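Local coordinates for apolipophorin-3b (Locusta migratoria, PDB 1AEP), which helps load diacylglycerol into the hemolymph lipoprotein lipophorin, covering its expanding hydrophobic surface and so supporting lipid transport during insect flight, at residues 11-15 with 112-116; 21-26 with 101-105; 52-56 with 81-85. All coordinates share one frame; numbering follows the deposited sequence.

Contact 1 (11-15 with 112-116)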
loop_
_atom_site.group_PDB
_atom_site.type_symbol
_atom_site.label_atom_id
_atom_site.label_comp_id
_atom_site.label_asym_id
_atom_site.label_seq_id
_atom_site.Cartn_x
_atom_site.Cartn_y
_atom_site.Cartn_z
ATOM N N VAL A 11 3.473 -10.357 4.025
ATOM C CA VAL A 11 2.375 -9.561 4.466
ATOM C C VAL A 11 2.506 -9.095 5.900
ATOM O O VAL A 11 2.009 -8.031 6.258
ATOM C CB VAL A 11 1.057 -10.159 4.049
ATOM C CG1 VAL A 11 -0.047 -9.522 4.832
ATOM C CG2 VAL A 11 0.864 -9.896 2.539
ATOM N N GLN A 12 3.198 -9.885 6.707
ATOM C CA GLN A 12 3.380 -9.540 8.097
ATOM C C GLN A 12 4.400 -8.418 8.236
ATOM O O GLN A 12 4.285 -7.496 9.044
ATOM C CB GLN A 12 3.801 -10.789 8.868
ATOM C CG GLN A 12 2.678 -11.302 9.789
ATOM C CD GLN A 12 3.162 -11.330 11.214
ATOM O OE1 GLN A 12 2.544 -10.709 12.103
ATOM N NE2 GLN A 12 4.311 -12.012 11.428
ATOM N N GLN A 13 5.389 -8.504 7.369
ATOM C CA GLN A 13 6.427 -7.530 7.333
ATOM C C GLN A 13 5.910 -6.201 6.793
ATOM O O GLN A 13 6.336 -5.123 7.187
ATOM C CB GLN A 13 7.490 -8.168 6.457
ATOM C CG GLN A 13 8.609 -8.900 7.216
ATOM C CD GLN A 13 9.741 -9.278 6.273
ATOM O OE1 GLN A 13 10.522 -8.429 5.836
ATOM N NE2 GLN A 13 9.830 -10.548 5.929
ATOM N N LEU A 14 4.955 -6.298 5.891
ATOM C CA LEU A 14 4.321 -5.140 5.307
ATOM C C LEU A 14 3.594 -4.325 6.369
ATOM O O LEU A 14 3.708 -3.099 6.464
ATOM C CB LEU A 14 3.233 -5.740 4.458
ATOM C CG LEU A 14 2.930 -4.988 3.209
ATOM C CD1 LEU A 14 2.588 -6.024 2.175
ATOM C CD2 LEU A 14 1.722 -4.189 3.503
ATOM N N ASN A 15 2.837 -5.057 7.167
ATOM C CA ASN A 15 2.035 -4.520 8.238
ATOM C C ASN A 15 2.860 -3.728 9.222
ATOM O O ASN A 15 2.524 -2.601 9.604
ATOM C CB ASN A 15 1.334 -5.734 8.888
ATOM C CG ASN A 15 0.707 -5.536 10.263
ATOM O OD1 ASN A 15 1.408 -5.417 11.279
ATOM N ND2 ASN A 15 -0.642 -5.541 10.315
ATOM N N TRP A 112 -4.135 -6.510 2.010
ATOM C CA TRP A 112 -3.043 -7.437 1.882
ATOM C C TRP A 112 -3.262 -8.609 2.811
ATOM O O TRP A 112 -3.037 -9.752 2.436
ATOM C CB TRP A 112 -1.694 -6.789 2.130
ATOM C CG TRP A 112 -1.145 -6.424 0.800
ATOM C CD1 TRP A 112 -1.036 -5.176 0.300
ATOM C CD2 TRP A 112 -0.694 -7.331 -0.222
ATOM N NE1 TRP A 112 -0.552 -5.236 -0.975
ATOM C CE2 TRP A 112 -0.294 -6.535 -1.320
ATOM C CE3 TRP A 112 -0.526 -8.727 -0.314
ATOM C CZ2 TRP A 112 0.220 -7.081 -2.520
ATOM C CZ3 TRP A 112 -0.057 -9.267 -1.492
ATOM C CH2 TRP A 112 0.315 -8.463 -2.590
ATOM N N GLN A 113 -3.737 -8.314 4.013
ATOM C CA GLN A 113 -4.014 -9.366 4.959
ATOM C C GLN A 113 -5.105 -10.284 4.426
ATOM O O GLN A 113 -4.963 -11.496 4.439
ATOM C CB GLN A 113 -4.408 -8.791 6.305
ATOM C CG GLN A 113 -3.292 -7.908 6.877
ATOM C CD GLN A 113 -3.490 -7.511 8.332
ATOM O OE1 GLN A 113 -2.553 -7.612 9.156
ATOM N NE2 GLN A 113 -4.705 -7.038 8.652
ATOM N N ASP A 114 -6.197 -9.693 3.930
ATOM C CA ASP A 114 -7.322 -10.435 3.347
ATOM C C ASP A 114 -6.850 -11.470 2.330
ATOM O O ASP A 114 -7.090 -12.660 2.470
ATOM C CB ASP A 114 -8.141 -9.494 2.485
ATOM C CG ASP A 114 -9.463 -9.211 3.077
ATOM O OD1 ASP A 114 -9.625 -9.037 4.266
ATOM O OD2 ASP A 114 -10.425 -9.162 2.165
ATOM N N ILE A 115 -6.217 -10.991 1.249
ATOM C CA ILE A 115 -5.701 -11.868 0.227
ATOM C C ILE A 115 -4.723 -12.908 0.752
ATOM O O ILE A 115 -4.656 -14.015 0.243
ATOM C CB ILE A 115 -5.022 -11.084 -0.844
ATOM C CG1 ILE A 115 -5.315 -11.781 -2.152
ATOM C CG2 ILE A 115 -3.536 -11.066 -0.568
ATOM C CD1 ILE A 115 -6.559 -11.191 -2.794
ATOM N N ALA A 116 -3.924 -12.566 1.770
ATOM C CA ALA A 116 -2.958 -13.512 2.311
ATOM C C ALA A 116 -3.656 -14.705 2.942
ATOM O O ALA A 116 -3.333 -15.865 2.695
ATOM C CB ALA A 116 -2.107 -12.844 3.373
#

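Contact 2 (21-26 with 101-105)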
loop_
_atom_site.group_PDB
_atom_site.type_symbol
_atom_site.label_atom_id
_atom_site.label_comp_id
_atom_site.label_asym_id
_atom_site.label_seq_id
_atom_site.Cartn_x
_atom_site.Cartn_y
_atom_site.Cartn_z
ATOM N N ALA A 21 5.151 3.746 9.650
ATOM C CA ALA A 21 5.006 4.803 8.663
ATOM C C ALA A 21 3.860 5.706 9.047
ATOM O O ALA A 21 4.002 6.915 9.098
ATOM C CB ALA A 21 4.721 4.235 7.258
ATOM N N ALA A 22 2.718 5.103 9.367
ATOM C CA ALA A 22 1.571 5.883 9.801
ATOM C C ALA A 22 1.807 6.672 11.092
ATOM O O ALA A 22 1.377 7.812 11.194
ATOM C CB ALA A 22 0.312 5.080 9.819
ATOM N N HIS A 23 2.514 6.072 12.062
ATOM C CA HIS A 23 2.815 6.757 13.311
ATOM C C HIS A 23 3.483 8.096 13.019
ATOM O O HIS A 23 3.128 9.134 13.580
ATOM C CB HIS A 23 3.791 5.940 14.235
ATOM C CG HIS A 23 4.071 6.481 15.644
ATOM N ND1 HIS A 23 3.153 6.338 16.690
ATOM C CD2 HIS A 23 5.166 7.156 16.167
ATOM C CE1 HIS A 23 3.681 6.918 17.786
ATOM N NE2 HIS A 23 4.890 7.426 17.510
ATOM N N GLU A 24 4.488 8.035 12.137
ATOM C CA GLU A 24 5.305 9.160 11.692
ATOM C C GLU A 24 4.595 10.262 10.967
ATOM O O GLU A 24 5.034 11.409 11.005
ATOM C CB GLU A 24 6.534 8.702 10.917
ATOM C CG GLU A 24 7.642 8.326 11.905
ATOM C CD GLU A 24 8.939 8.864 11.437
ATOM O OE1 GLU A 24 9.011 10.179 11.571
ATOM O OE2 GLU A 24 9.821 8.167 10.989
ATOM N N LEU A 25 3.508 9.887 10.298
ATOM C CA LEU A 25 2.723 10.842 9.578
ATOM C C LEU A 25 2.416 12.046 10.464
ATOM O O LEU A 25 2.484 13.197 10.024
ATOM C CB LEU A 25 1.403 10.270 9.114
ATOM C CG LEU A 25 1.517 10.012 7.618
ATOM C CD1 LEU A 25 2.967 9.918 7.247
ATOM C CD2 LEU A 25 0.666 8.782 7.308
ATOM N N HIS A 26 2.122 11.758 11.741
ATOM C CA HIS A 26 1.793 12.744 12.806
ATOM C C HIS A 26 2.926 13.710 13.129
ATOM O O HIS A 26 2.728 14.759 13.746
ATOM C CB HIS A 26 1.436 12.110 14.186
ATOM C CG HIS A 26 0.211 11.306 14.205
ATOM N ND1 HIS A 26 0.113 10.080 14.877
ATOM C CD2 HIS A 26 -0.974 11.562 13.634
ATOM C CE1 HIS A 26 -1.134 9.634 14.675
ATOM N NE2 HIS A 26 -1.808 10.505 13.924
ATOM N N LEU A 101 -4.199 10.092 3.907
ATOM C CA LEU A 101 -3.065 9.218 3.766
ATOM C C LEU A 101 -3.141 8.078 4.742
ATOM O O LEU A 101 -3.024 6.919 4.359
ATOM C CB LEU A 101 -1.765 9.954 4.012
ATOM C CG LEU A 101 -0.886 9.839 2.781
ATOM C CD1 LEU A 101 0.525 10.281 3.102
ATOM C CD2 LEU A 101 -0.875 8.414 2.259
ATOM N N GLN A 102 -3.314 8.432 6.008
ATOM C CA GLN A 102 -3.393 7.461 7.099
ATOM C C GLN A 102 -4.382 6.346 6.885
ATOM O O GLN A 102 -4.199 5.219 7.350
ATOM C CB GLN A 102 -3.751 8.118 8.408
ATOM C CG GLN A 102 -2.705 7.708 9.440
ATOM C CD GLN A 102 -3.051 8.242 10.772
ATOM O OE1 GLN A 102 -2.277 9.016 11.340
ATOM N NE2 GLN A 102 -4.242 7.863 11.237
ATOM N N SER A 103 -5.446 6.689 6.194
ATOM C CA SER A 103 -6.470 5.730 5.921
ATOM C C SER A 103 -6.034 4.883 4.755
ATOM O O SER A 103 -6.072 3.655 4.810
ATOM C CB SER A 103 -7.821 6.415 5.720
ATOM O OG SER A 103 -8.329 6.202 4.415
ATOM N N ALA A 104 -5.598 5.573 3.704
ATOM C CA ALA A 104 -5.136 4.891 2.532
ATOM C C ALA A 104 -4.139 3.814 2.934
ATOM O O ALA A 104 -4.261 2.672 2.531
ATOM C CB ALA A 104 -4.603 5.898 1.531
ATOM N N LEU A 105 -3.187 4.178 3.792
ATOM C CA LEU A 105 -2.184 3.248 4.251
ATOM C C LEU A 105 -2.790 2.062 4.953
ATOM O O LEU A 105 -2.447 0.895 4.733
ATOM C CB LEU A 105 -1.161 3.898 5.196
ATOM C CG LEU A 105 -0.107 4.802 4.544
ATOM C CD1 LEU A 105 0.733 5.391 5.666
ATOM C CD2 LEU A 105 0.852 4.024 3.640
#

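Contact 3 (52-56 with 81-85)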
loop_
_atom_site.group_PDB
_atom_site.type_symbol
_atom_site.label_atom_id
_atom_site.label_comp_id
_atom_site.label_asym_id
_atom_site.label_seq_id
_atom_site.Cartn_x
_atom_site.Cartn_y
_atom_site.Cartn_z
ATOM N N ILE A 52 1.746 1.784 -5.730
ATOM C CA ILE A 52 0.621 0.869 -5.531
ATOM C C ILE A 52 -0.161 0.611 -6.806
ATOM O O ILE A 52 -0.662 -0.478 -7.095
ATOM C CB ILE A 52 -0.334 1.421 -4.487
ATOM C CG1 ILE A 52 0.410 1.264 -3.181
ATOM C CG2 ILE A 52 -1.629 0.617 -4.458
ATOM C CD1 ILE A 52 0.131 -0.094 -2.551
ATOM N N ALA A 53 -0.259 1.637 -7.600
ATOM C CA ALA A 53 -0.931 1.475 -8.851
ATOM C C ALA A 53 -0.099 0.600 -9.806
ATOM O O ALA A 53 -0.614 -0.076 -10.699
ATOM C CB ALA A 53 -1.146 2.885 -9.374
ATOM N N GLU A 54 1.218 0.611 -9.620
ATOM C CA GLU A 54 2.094 -0.184 -10.457
ATOM C C GLU A 54 1.818 -1.651 -10.270
ATOM O O GLU A 54 1.713 -2.410 -11.236
ATOM C CB GLU A 54 3.560 0.047 -10.084
ATOM C CG GLU A 54 4.519 0.199 -11.264
ATOM C CD GLU A 54 5.663 1.098 -10.906
ATOM O OE1 GLU A 54 6.658 0.696 -10.373
ATOM O OE2 GLU A 54 5.400 2.367 -11.217
ATOM N N VAL A 55 1.726 -2.029 -8.992
ATOM C CA VAL A 55 1.454 -3.362 -8.520
ATOM C C VAL A 55 0.134 -3.820 -9.073
ATOM O O VAL A 55 0.017 -4.856 -9.736
ATOM C CB VAL A 55 1.340 -3.258 -6.984
ATOM C CG1 VAL A 55 0.832 -4.505 -6.350
ATOM C CG2 VAL A 55 2.674 -2.926 -6.404
ATOM N N THR A 56 -0.887 -3.009 -8.820
ATOM C CA THR A 56 -2.212 -3.288 -9.313
ATOM C C THR A 56 -2.212 -3.688 -10.776
ATOM O O THR A 56 -2.875 -4.630 -11.187
ATOM C CB THR A 56 -2.996 -1.997 -9.148
ATOM O OG1 THR A 56 -3.500 -1.938 -7.835
ATOM C CG2 THR A 56 -4.107 -2.006 -10.148
ATOM N N LEU A 81 -7.108 -2.523 -4.468
ATOM C CA LEU A 81 -5.940 -1.827 -3.989
ATOM C C LEU A 81 -5.940 -0.446 -4.584
ATOM O O LEU A 81 -5.703 0.537 -3.915
ATOM C CB LEU A 81 -4.692 -2.461 -4.555
ATOM C CG LEU A 81 -4.111 -3.467 -3.635
ATOM C CD1 LEU A 81 -2.854 -3.956 -4.331
ATOM C CD2 LEU A 81 -3.762 -2.738 -2.380
ATOM N N ASN A 82 -6.276 -0.396 -5.878
ATOM C CA ASN A 82 -6.343 0.849 -6.611
ATOM C C ASN A 82 -7.395 1.805 -6.072
ATOM O O ASN A 82 -7.237 3.023 -6.094
ATOM C CB ASN A 82 -6.706 0.595 -8.038
ATOM C CG ASN A 82 -6.463 1.859 -8.768
ATOM O OD1 ASN A 82 -5.357 2.421 -8.660
ATOM N ND2 ASN A 82 -7.490 2.316 -9.454
ATOM N N ASN A 83 -8.488 1.258 -5.591
ATOM C CA ASN A 83 -9.539 2.102 -5.088
ATOM C C ASN A 83 -9.226 2.734 -3.749
ATOM O O ASN A 83 -9.702 3.818 -3.421
ATOM C CB ASN A 83 -10.929 1.466 -5.168
ATOM C CG ASN A 83 -11.273 1.168 -6.625
ATOM O OD1 ASN A 83 -12.348 0.638 -6.942
ATOM N ND2 ASN A 83 -10.337 1.493 -7.534
ATOM N N SER A 84 -8.415 2.068 -2.966
ATOM C CA SER A 84 -8.115 2.655 -1.693
ATOM C C SER A 84 -7.044 3.721 -1.749
ATOM O O SER A 84 -6.805 4.385 -0.751
ATOM C CB SER A 84 -7.979 1.681 -0.543
ATOM O OG SER A 84 -7.084 0.659 -0.868
ATOM N N ILE A 85 -6.424 3.925 -2.920
ATOM C CA ILE A 85 -5.392 4.959 -3.034
ATOM C C ILE A 85 -5.702 6.165 -3.943
ATOM O O ILE A 85 -5.293 7.286 -3.637
ATOM C CB ILE A 85 -3.959 4.463 -3.220
ATOM C CG1 ILE A 85 -3.846 3.327 -4.239
ATOM C CG2 ILE A 85 -3.342 4.082 -1.891
ATOM C CD1 ILE A 85 -3.579 3.815 -5.656
#

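Contact 1 (11-15 with 112-116)
Between segments 11-15 and 112-116 the closest CA atoms are those of Val11 and Trp112, 6.4 Å apart. Segment 11-15 belongs to helix 7-25 and segment 112-116 to helix 94-121. Their short axes run nearly antiparallel, at 166°, and approach to 10.2 Å. About 267 Å² of surface is buried between them.

Val11 sends both methyls across. Its CG1 stands anti to the backbone N and rests over the backbone carbonyl of Trp112, with Val11 CG1 reaching Ala116 CB at 4.2 Å. CG2 lies anti to the carbonyl carbon and meets the benzo side of the indole, with Val11 CG2 3.4 Å from Trp112 CE3. It approaches the indole plane at a slant.

Leu14, one turn on, meets the ring over a face. Its CD1 sits 4.1 Å from the centroid of the Trp112 five-membered ring and 15° off the normal. This is a CH-pi contact. The Trp112 side chain also touches Ala137, Ala138 and Thr141 of helix 131-154, and its ring meets Phe77 edge-to-face.

At the outer margin the amides of Asn15 and Gln113 meet end on at a slant, in nearly parallel but stepped planes (18°). Asn15 ND2 is 3.0 Å from Gln113 OE1. Asn15 is an N-glycosylation site, but it carries no sugar in this structure.

An apolar layer bordered by amides nearer the solvent is characteristic of antiparallel packing between amphipathic helices, here the first and fourth of the five-helix apolipophorin-III bundle.

Contact 2 (21-26 with 101-105)
Gln102 has the most surface buried in this contact. Extended beyond CG (chi2 -176°), the chain carries its amide across to segment 21-26. Gln102 CG lies 4.0 Å from Ala22 CB. The same methylene, Gln102 CG, is 4.1 Å from Leu25 CD2, and the two side chains lie alongside, running opposite ways. The amide travels on toward His26. There Gln102 OE1 comes within 3.0 Å of His26 NE2, but the angle is poor and this is no hydrogen bond. The imidazole and amide planes stand 82° apart. His26 is exposed and poorly ordered, which makes this outer part of the contact less certain.

Leu25 is the second main contributor. It reaches inward and meets Leu105 tip to tip, with Leu25 CD2 3.8 Å from Leu105 CD1. The same Leu25 CD2 lies 4.3 Å from Leu101 CB, so one methyl bears on three residues of the other helix.

The helical segments 21-25 and 101-105 run antiparallel (174°), their short axes approaching to 10.0 Å. Ala22 sits level with Gln102. The pair belongs to an up-and-down bundle of five amphipathic helices, and the leucines lie on the faces turned into its core.

Leu105 is the third contributor, and its CD1 points across the interface. Besides Leu25, Leu105 CD1 touches Ala22 CB at 4.2 Å. Helix 36-63 packs against the same cluster, through Phe48 on Leu105 and Ala45 on Leu101. Helix 131-154 adds Ile152, which touches Leu25.

Contact 3 (52-56 with 81-85)
Thr56 OG1 lies against Leu81 and Asn82 and is hydrogen-bonded to the backbone carbonyl of Ala78, one turn earlier on the facing helix. This satisfies a hydroxyl on a buried residue. Thr56 OG1 is 3.5 Å from Leu81 CB and 3.7 Å from Asn82 N.

Ile52 and Ile85 form the apolar half. The two side chains cross at a slant, and Ile52 CG2 is 3.5 Å from Ile85 CG1. With Ile52 CG1 beside the backbone N (chi1 -72°), CG2 is the branch turned to Ile85 and Leu81. An alanine in place of Ile85 would lack CG1, CG2 and CD1, and would probably leave CG2 of Ile52 without its closest partner across this interface. Beyond them, Val55 CG1 meets Leu81 CD1 at 4.2 Å.

Within segment 81-85 Leu81 O accepts weak bonds from Ser84 N and Ser84 OG. The Ser84 hydroxyl also bonds Gln111 of helix 94-121, while Val108 of that helix touches both Ile52 and Leu81.

Asn82 is an N-glycosylation site, but no sugar is present here. The arrangement is typical of consecutive helices in an up-and-down bundle, with helices 36-63 and 69-83 packing apolar faces together.

Contacts 1 and 2 lie on the same two helices, 7-25 and 94-121. Their centres are 17 Å apart and their nearest atoms about 7 Å, so they do not touch. Contact 3 joins helices 36-63 and 69-83, and along the chain it is nested inside the loops closed by both others. Its centre is 15 Å from that of contact 1 and 16 Å from that of contact 2. It touches each: Leu81 CD1 is 4.3 Å from Trp112 NE1, and Ser84 O is 3.5 Å from Ala104 CB. No ligand is involved. The apolar faces joined here are probably those that spread onto lipid when the bundle opens.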